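Local coordinates for protein putative metal-dependent phosphoesterase (Bifidobacterium adolescentis ATCC 15703, PDB 3E0F) that binds iron, zinc and AMP and is probably a metal-dependent phosphoesterase of the PHP family, perhaps with 5'-3' exonuclease activity, at residues T21-G26 and G139-I144; D16-T21 and A46-D51. All coordinates share one frame; numbering follows the deposited sequence.

Contact 1 of 2, residues T21-G26 and G139-I144; sequences TVFSDG and GERTTI. With ZN (zinc ion), chain B.
F23 and R141 lie side by side and point the same way, yet their flat groups are turned steeply against each other, the ring and guanidinium planes standing 80° apart. The ring presents its rim: F23 CE1 sits over the centre of one guanidinium face, 3.6 Å from R141 CZ, so this is an edge-on approach and not a flat stack. In the plane of the same ring, R141 O lies at the edge, 3.4 Å from F23 CD1. One residue on from R141, the T142 side chain divides its work. Its hydroxyl, held beside the backbone N (chi1 -64°), gives a hydrogen bond from T142 OG1 to V22 O at 2.9 Å, while the methyl T142 CG2 packs against S24 O at 3.3 Å. An alanine at this position is likely to leave V22 O without its hydroxyl donor, deprive E138 N of its partner and open a gap beside S24 O. Next along, T143 N donates to F23 O at 3.1 Å; the bond is nearly straight at the hydrogen (166°), although the donor stands above the carbonyl plane. T142 CA adds a CH...O contact to that same oxygen. D25 OD2, 2.1 Å from the zinc ion, lies just beyond the type I turn T21-S24. One hydroxyl and one backbone N-H of 139-144 thus satisfy consecutive carbonyls, V22 O and F23 O, in the turn that leads into this zinc ligand.

Contact 2 of 2, residues D16-T21 and A46-D51; sequences DIHCHT and AIADHD. With FE (Fe (III) ion), chain D; ZN (zinc ion), chain B.
The carboxylate of D49 grips T21 with both oxygens. T21 N meets the syn lone pair of D49 OD1 at 2.7 Å in an almost straight bond (177°), and T21 OG1 donates to D49 OD2, also at 2.7 Å. D49 OD1 has a further donor in S24 OG, so the carboxylate secures the chain as it leaves the strand. The hydroxyl can reach it because T21 OG1 stands between the backbone N and the carbonyl carbon (chi1 71°), which turns the methyl T21 CG2 onto I47 CD1. Closer to the metals, the rings of H20 and H50 form an offset stack with planes 24° apart, H20 CE1 lying over the H50 face toward its rim, 3.5 Å from H50 NE2. Each ring serves a different metal: H20 NE2 binds an iron ion at 2.3 Å, together with H18 NE2, whereas H50 NE2 holds the zinc ion at 2.1 Å. That zinc also sits over the centre of one H20 face. E75 and D261 share the iron, and E231 OE2 hydrogen-bonds to H18 ND1, the ring's other nitrogen, as a second-shell partner. Earlier along the strands, A48 N donates to C19 O at 2.9 Å, and A46 CB presses on I17 CA. Parallel strands joined by helix 30-39 in a beta-alpha-beta crossover, carrying an H-x-H pair and a later histidine at their C-terminal ends, are characteristic of the metal site of PHP domains.

Both contacts are buried, but contact 2 lies nearer the middle of the chain, on two neighbouring parallel strands, while contact 1 joins loops farther out and reaches the surface at R141. T21 belongs to both, following the first strand and opening the turn. They meet directly, through S24 OG on D49 OD1 and through T143 OG1, 2.8 Å from H50 O, both probable hydrogen bonds. The zinc ion takes D25 from contact 1 and H50 from contact 2, with H263 as a further ligand. Place shapes chemistry: the strand pair supplies metal-binding imidazoles and a buried carboxylate, whereas the loop pair relies on carbonyls, hydroxyls and one aromatic-guanidinium packing.

Contact 1 of 2, residues T21-G26 and G139-I144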
loop_
_atom_site.group_PDB
_atom_site.type_symbol
_atom_site.label_atom_id
_atom_site.label_comp_id
_atom_site.label_asym_id
_atom_site.label_seq_id
_atom_site.Cartn_x
_atom_site.Cartn_y
_atom_site.Cartn_z
ATOM N N THR A 21 3.454 -3.703 7.097
ATOM C CA THR A 21 4.197 -4.055 8.282
ATOM C C THR A 21 4.716 -2.775 8.917
ATOM O O THR A 21 4.414 -1.676 8.452
ATOM C CB THR A 21 5.387 -4.949 7.936
ATOM O OG1 THR A 21 6.372 -4.154 7.259
ATOM C CG2 THR A 21 4.955 -6.168 7.071
ATOM N N VAL A 22 5.485 -2.938 9.985
ATOM C CA VAL A 22 6.133 -1.851 10.711
ATOM C C VAL A 22 7.085 -1.024 9.872
ATOM O O VAL A 22 7.435 0.081 10.268
ATOM C CB VAL A 22 6.959 -2.367 11.919
ATOM C CG1 VAL A 22 6.039 -2.728 13.052
ATOM C CG2 VAL A 22 7.891 -3.528 11.503
ATOM N N PHE A 23 7.536 -1.564 8.754
ATOM C CA PHE A 23 8.353 -0.793 7.816
ATOM C C PHE A 23 7.607 0.311 7.050
ATOM O O PHE A 23 8.228 1.056 6.300
ATOM C CB PHE A 23 9.042 -1.721 6.851
ATOM C CG PHE A 23 10.170 -2.464 7.470
ATOM C CD1 PHE A 23 11.399 -1.828 7.687
ATOM C CD2 PHE A 23 10.018 -3.785 7.850
ATOM C CE1 PHE A 23 12.445 -2.501 8.260
ATOM C CE2 PHE A 23 11.059 -4.469 8.429
ATOM C CZ PHE A 23 12.291 -3.819 8.636
ATOM N N SER A 24 6.284 0.379 7.224
ATOM C CA SER A 24 5.481 1.542 6.872
ATOM C C SER A 24 4.480 1.751 8.016
ATOM O O SER A 24 4.895 2.086 9.119
ATOM C CB SER A 24 4.839 1.438 5.468
ATOM O OG SER A 24 4.004 0.298 5.289
ATOM N N ASP A 25 3.190 1.508 7.797
ATOM C CA ASP A 25 2.165 1.854 8.786
ATOM C C ASP A 25 1.372 0.683 9.332
ATOM O O ASP A 25 0.321 0.889 9.934
ATOM C CB ASP A 25 1.196 2.882 8.214
ATOM C CG ASP A 25 0.533 2.418 6.916
ATOM O OD1 ASP A 25 0.868 1.336 6.409
ATOM O OD2 ASP A 25 -0.306 3.173 6.387
ATOM N N GLY A 26 1.870 -0.532 9.147
ATOM C CA GLY A 26 1.307 -1.699 9.817
ATOM C C GLY A 26 1.878 -1.829 11.215
ATOM O O GLY A 26 2.802 -1.128 11.564
ATOM N N GLY A 139 12.610 2.686 12.862
ATOM C CA GLY A 139 13.557 3.773 12.813
ATOM C C GLY A 139 13.564 4.448 11.461
ATOM O O GLY A 139 12.516 4.823 10.933
ATOM N N GLU A 140 14.756 4.600 10.898
ATOM C CA GLU A 140 14.910 5.279 9.627
ATOM C C GLU A 140 14.442 4.396 8.479
ATOM O O GLU A 140 14.292 4.871 7.359
ATOM C CB GLU A 140 16.369 5.762 9.420
ATOM C CG GLU A 140 17.485 4.663 9.395
ATOM C CD GLU A 140 18.888 5.236 9.084
ATOM O OE1 GLU A 140 19.197 6.369 9.534
ATOM O OE2 GLU A 140 19.675 4.549 8.383
ATOM N N ARG A 141 14.203 3.122 8.753
ATOM C CA ARG A 141 13.637 2.237 7.741
ATOM C C ARG A 141 12.108 2.168 7.682
ATOM O O ARG A 141 11.562 1.465 6.829
ATOM C CB ARG A 141 14.223 0.847 7.893
ATOM C CG ARG A 141 15.684 0.828 7.454
ATOM C CD ARG A 141 16.190 -0.560 7.445
ATOM N NE ARG A 141 16.026 -1.130 8.772
ATOM C CZ ARG A 141 16.006 -2.432 9.036
ATOM N NH1 ARG A 141 16.158 -3.325 8.063
ATOM N NH2 ARG A 141 15.837 -2.843 10.290
ATOM N N THR A 142 11.422 2.908 8.552
ATOM C CA THR A 142 9.978 3.065 8.465
ATOM C C THR A 142 9.629 4.262 7.580
ATOM O O THR A 142 10.201 5.342 7.714
ATOM C CB THR A 142 9.327 3.243 9.844
ATOM O OG1 THR A 142 9.533 2.055 10.616
ATOM C CG2 THR A 142 7.807 3.525 9.721
ATOM N N THR A 143 8.698 4.053 6.656
ATOM C CA THR A 143 8.097 5.162 5.932
ATOM C C THR A 143 7.112 5.837 6.870
ATOM O O THR A 143 6.090 5.239 7.212
ATOM C CB THR A 143 7.405 4.674 4.661
ATOM O OG1 THR A 143 8.359 3.972 3.862
ATOM C CG2 THR A 143 6.862 5.849 3.871
ATOM N N ILE A 144 7.470 7.046 7.318
ATOM C CA ILE A 144 6.722 7.802 8.319
ATOM C C ILE A 144 5.641 8.513 7.596
ATOM O O ILE A 144 5.812 8.882 6.461
ATOM C CB ILE A 144 7.615 8.779 9.153
ATOM C CG1 ILE A 144 8.828 8.009 9.750
ATOM C CG2 ILE A 144 6.815 9.455 10.295
ATOM C CD1 ILE A 144 9.749 8.782 10.763
HETATM ZN ZN ZN B . -1.122 2.152 4.680
#

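Contact 2 of 2, residues D16-T21 and A46-D51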
loop_
_atom_site.group_PDB
_atom_site.type_symbol
_atom_site.label_atom_id
_atom_site.label_comp_id
_atom_site.label_asym_id
_atom_site.label_seq_id
_atom_site.Cartn_x
_atom_site.Cartn_y
_atom_site.Cartn_z
ATOM N N ASP A 16 -2.871 -13.227 -0.309
ATOM C CA ASP A 16 -3.217 -11.866 0.103
ATOM C C ASP A 16 -2.031 -11.015 -0.259
ATOM O O ASP A 16 -1.011 -11.035 0.441
ATOM C CB ASP A 16 -3.516 -11.801 1.613
ATOM C CG ASP A 16 -3.951 -10.421 2.058
ATOM O OD1 ASP A 16 -3.927 -9.506 1.226
ATOM O OD2 ASP A 16 -4.311 -10.241 3.241
ATOM N N ILE A 17 -2.146 -10.275 -1.355
ATOM C CA ILE A 17 -0.993 -9.539 -1.895
ATOM C C ILE A 17 -0.918 -8.044 -1.527
ATOM O O ILE A 17 -0.144 -7.277 -2.123
ATOM C CB ILE A 17 -0.795 -9.778 -3.424
ATOM C CG1 ILE A 17 -1.894 -9.145 -4.252
ATOM C CG2 ILE A 17 -0.675 -11.290 -3.711
ATOM C CD1 ILE A 17 -1.675 -9.313 -5.722
ATOM N N HIS A 18 -1.623 -7.665 -0.474
ATOM C CA HIS A 18 -1.671 -6.269 -0.030
ATOM C C HIS A 18 -1.640 -6.150 1.537
ATOM O O HIS A 18 -2.662 -5.982 2.206
ATOM C CB HIS A 18 -2.926 -5.632 -0.649
ATOM C CG HIS A 18 -2.972 -4.142 -0.572
ATOM N ND1 HIS A 18 -3.895 -3.398 -1.276
ATOM C CD2 HIS A 18 -2.230 -3.259 0.136
ATOM C CE1 HIS A 18 -3.713 -2.120 -1.008
ATOM N NE2 HIS A 18 -2.722 -2.009 -0.143
ATOM N N CYS A 19 -0.440 -6.240 2.095
ATOM C CA CYS A 19 -0.251 -6.277 3.548
ATOM C C CYS A 19 0.867 -5.340 3.955
ATOM O O CYS A 19 1.898 -5.311 3.325
ATOM C CB CYS A 19 0.120 -7.685 3.993
ATOM S SG CYS A 19 -0.911 -9.004 3.359
ATOM N N HIS A 20 0.641 -4.578 5.018
ATOM C CA HIS A 20 1.591 -3.628 5.542
ATOM C C HIS A 20 2.201 -4.098 6.876
ATOM O O HIS A 20 1.546 -4.780 7.685
ATOM C CB HIS A 20 0.876 -2.309 5.736
ATOM C CG HIS A 20 0.338 -1.744 4.466
ATOM N ND1 HIS A 20 1.065 -0.895 3.674
ATOM C CD2 HIS A 20 -0.833 -1.944 3.822
ATOM C CE1 HIS A 20 0.366 -0.584 2.601
ATOM N NE2 HIS A 20 -0.798 -1.199 2.670
ATOM N N THR A 21 3.454 -3.703 7.097
ATOM C CA THR A 21 4.197 -4.055 8.282
ATOM C C THR A 21 4.716 -2.775 8.917
ATOM O O THR A 21 4.414 -1.676 8.452
ATOM C CB THR A 21 5.387 -4.949 7.936
ATOM O OG1 THR A 21 6.372 -4.154 7.259
ATOM C CG2 THR A 21 4.955 -6.168 7.071
ATOM N N ALA A 46 1.945 -11.183 0.106
ATOM C CA ALA A 46 2.855 -10.150 -0.390
ATOM C C ALA A 46 3.089 -9.123 0.696
ATOM O O ALA A 46 2.197 -8.803 1.454
ATOM C CB ALA A 46 2.309 -9.482 -1.626
ATOM N N ILE A 47 4.305 -8.624 0.783
ATOM C CA ILE A 47 4.593 -7.406 1.545
ATOM C C ILE A 47 4.334 -6.218 0.581
ATOM O O ILE A 47 4.637 -6.305 -0.610
ATOM C CB ILE A 47 6.012 -7.471 2.195
ATOM C CG1 ILE A 47 6.208 -6.296 3.149
ATOM C CG2 ILE A 47 7.120 -7.573 1.127
ATOM C CD1 ILE A 47 7.345 -6.456 4.150
ATOM N N ALA A 48 3.669 -5.167 1.060
ATOM C CA ALA A 48 3.252 -4.034 0.199
ATOM C C ALA A 48 3.348 -2.697 0.943
ATOM O O ALA A 48 2.394 -1.904 0.985
ATOM C CB ALA A 48 1.823 -4.257 -0.364
ATOM N N ASP A 49 4.513 -2.447 1.524
ATOM C CA ASP A 49 4.701 -1.276 2.367
ATOM C C ASP A 49 4.810 -0.041 1.505
ATOM O O ASP A 49 5.260 -0.124 0.384
ATOM C CB ASP A 49 5.939 -1.416 3.289
ATOM C CG ASP A 49 5.694 -2.366 4.483
ATOM O OD1 ASP A 49 4.646 -2.231 5.159
ATOM O OD2 ASP A 49 6.551 -3.239 4.745
ATOM N N HIS A 50 4.372 1.091 2.054
ATOM C CA HIS A 50 4.445 2.370 1.382
ATOM C C HIS A 50 5.853 2.786 1.047
ATOM O O HIS A 50 6.680 2.921 1.944
ATOM C CB HIS A 50 3.829 3.483 2.213
ATOM C CG HIS A 50 2.396 3.271 2.517
ATOM N ND1 HIS A 50 1.412 3.417 1.567
ATOM C CD2 HIS A 50 1.774 2.889 3.656
ATOM C CE1 HIS A 50 0.238 3.168 2.115
ATOM N NE2 HIS A 50 0.428 2.842 3.379
ATOM N N ASP A 51 6.090 2.954 -0.266
ATOM C CA ASP A 51 7.242 3.659 -0.831
ATOM C C ASP A 51 8.552 3.129 -0.314
ATOM O O ASP A 51 9.454 3.886 -0.007
ATOM C CB ASP A 51 7.080 5.168 -0.604
ATOM C CG ASP A 51 5.737 5.694 -1.163
ATOM O OD1 ASP A 51 5.534 5.705 -2.395
ATOM O OD2 ASP A 51 4.847 6.041 -0.373
HETATM FE FE FE D . -2.480 -0.375 1.331
HETATM ZN ZN ZN B . -1.122 2.152 4.680
#